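Local coordinates for water stress and hypersensitive response domain-containing protein (Archaeoglobus fulgidus DSM 4304, PDB 3BUT) that is of uncharacterised function but belongs to the late embryogenesis abundant (LEA_2) family and forms a beta barrel that may bind lipid, at residues 76-79 against 80-83. The protein carries 4 engineered substitutions. Numbering follows the deposited sequence.
Sequences NNSF and LREW. Engineered in segment 80-83: L80 (natural residue Ile).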
loop_
_atom_site.group_PDB
_atom_site.type_symbol
_atom_site.label_atom_id
_atom_site.label_comp_id
_atom_site.label_asym_id
_atom_site.label_seq_id
_atom_site.Cartn_x
_atom_site.Cartn_y
_atom_site.Cartn_z
ATOM N N ASN A 76 10.314 3.920 -6.711
ATOM C CA ASN A 76 9.621 5.169 -6.996
ATOM C C ASN A 76 8.123 4.940 -6.780
ATOM O O ASN A 76 7.535 4.034 -7.383
ATOM C CB ASN A 76 9.925 5.614 -8.435
ATOM C CG ASN A 76 9.120 6.837 -8.869
ATOM O OD1 ASN A 76 8.447 6.806 -9.899
ATOM N ND2 ASN A 76 9.194 7.915 -8.091
ATOM N N ASN A 77 7.517 5.757 -5.925
ATOM C CA ASN A 77 6.127 5.559 -5.531
ATOM C C ASN A 77 5.104 5.836 -6.627
ATOM O O ASN A 77 3.982 5.330 -6.585
ATOM C CB ASN A 77 5.800 6.386 -4.286
ATOM C CG ASN A 77 6.792 6.161 -3.160
ATOM O OD1 ASN A 77 7.139 5.024 -2.841
ATOM N ND2 ASN A 77 7.254 7.247 -2.553
ATOM N N SER A 78 5.498 6.642 -7.607
ATOM C CA SER A 78 4.629 6.951 -8.751
ATOM C C SER A 78 4.292 5.699 -9.575
ATOM O O SER A 78 3.175 5.556 -10.079
ATOM C CB SER A 78 5.268 8.021 -9.639
ATOM O OG SER A 78 4.409 8.371 -10.710
ATOM N N PHE A 79 5.266 4.800 -9.705
ATOM C CA PHE A 79 5.037 3.484 -10.293
ATOM C C PHE A 79 4.327 2.544 -9.313
ATOM O O PHE A 79 3.679 1.586 -9.735
ATOM C CB PHE A 79 6.356 2.859 -10.754
ATOM C CG PHE A 79 6.581 2.919 -12.243
ATOM C CD1 PHE A 79 5.755 2.213 -13.118
ATOM C CD2 PHE A 79 7.636 3.656 -12.770
ATOM C CE1 PHE A 79 5.966 2.255 -14.495
ATOM C CE2 PHE A 79 7.857 3.705 -14.147
ATOM C CZ PHE A 79 7.020 3.003 -15.010
ATOM N N LEU A 80 4.455 2.813 -8.012
ATOM C CA LEU A 80 3.762 2.026 -6.991
ATOM C C LEU A 80 2.282 2.350 -6.915
ATOM O O LEU A 80 1.491 1.500 -6.517
ATOM C CB LEU A 80 4.391 2.213 -5.614
ATOM C CG LEU A 80 5.304 1.114 -5.082
ATOM C CD1 LEU A 80 6.146 1.666 -3.951
ATOM C CD2 LEU A 80 4.482 -0.078 -4.609
ATOM N N ARG A 81 1.911 3.570 -7.306
ATOM C CA ARG A 81 0.506 3.997 -7.298
ATOM C C ARG A 81 -0.325 3.382 -8.427
ATOM O O ARG A 81 -1.562 3.416 -8.382
ATOM C CB ARG A 81 0.384 5.522 -7.350
ATOM C CG ARG A 81 0.770 6.247 -6.068
ATOM C CD ARG A 81 0.596 7.766 -6.195
ATOM N NE ARG A 81 1.401 8.357 -7.271
ATOM C CZ ARG A 81 0.912 8.824 -8.419
ATOM N NH1 ARG A 81 -0.391 8.780 -8.668
ATOM N NH2 ARG A 81 1.732 9.338 -9.326
ATOM N N GLU A 82 0.337 2.844 -9.447
ATOM C CA GLU A 82 -0.397 2.159 -10.504
ATOM C C GLU A 82 -0.426 0.652 -10.284
ATOM O O GLU A 82 -1.103 -0.071 -11.007
ATOM C CB GLU A 82 0.093 2.548 -11.906
ATOM C CG GLU A 82 1.567 2.335 -12.182
ATOM C CD GLU A 82 1.944 2.693 -13.607
ATOM O OE1 GLU A 82 1.512 3.764 -14.091
ATOM O OE2 GLU A 82 2.680 1.905 -14.242
ATOM N N TRP A 83 0.294 0.192 -9.264
ATOM C CA TRP A 83 0.210 -1.200 -8.832
ATOM C C TRP A 83 -1.086 -1.401 -8.065
ATOM O O TRP A 83 -1.754 -2.420 -8.220
ATOM C CB TRP A 83 1.412 -1.604 -7.958
ATOM C CG TRP A 83 1.057 -2.662 -6.936
ATOM C CD1 TRP A 83 0.876 -3.993 -7.168
ATOM C CD2 TRP A 83 0.787 -2.460 -5.541
ATOM N NE1 TRP A 83 0.531 -4.634 -6.006
ATOM C CE2 TRP A 83 0.465 -3.719 -4.993
ATOM C CE3 TRP A 83 0.789 -1.337 -4.702
ATOM C CZ2 TRP A 83 0.150 -3.891 -3.645
ATOM C CZ3 TRP A 83 0.480 -1.508 -3.362
ATOM C CH2 TRP A 83 0.169 -2.779 -2.846
#
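The backbone N of R81 bonds to N77 O at 2.8 Å, bent to 131° at the hydrogen, while a weak bond of 3.4 Å joins L80 N to N76 O, making one short, loosely bonded helical turn. R81 then curls back over this turn. Its CG, set beside the backbone N and opposite the carbonyl carbon (chi1 -72°), passes 3.4 Å from N77 O, and a bend at chi3 swings the guanidinium round until NH2 makes a weak 3.2 Å bond to S78 OG, with S78 O over one face of the group. A mostly antiparallel beta fold links its sheets here through a brief helical excursion, which leaves strand 66-76 and leads on to helix 83-89. NH1 of R81 reaches D15 O of the second subunit in another weak bond; an alanine here would probably leave both that carbonyl and the S78 hydroxyl without this partner. On another side of the turn F79 and E82 run side by side, ring and carboxylate planes 83° apart, with OE2 of E82 3.3 Å from F79 CD1. In one of its two conformers N77 puts OD1 3.7 Å from CD1 of the engineered L80, which also packs on M45 of strand 34-45.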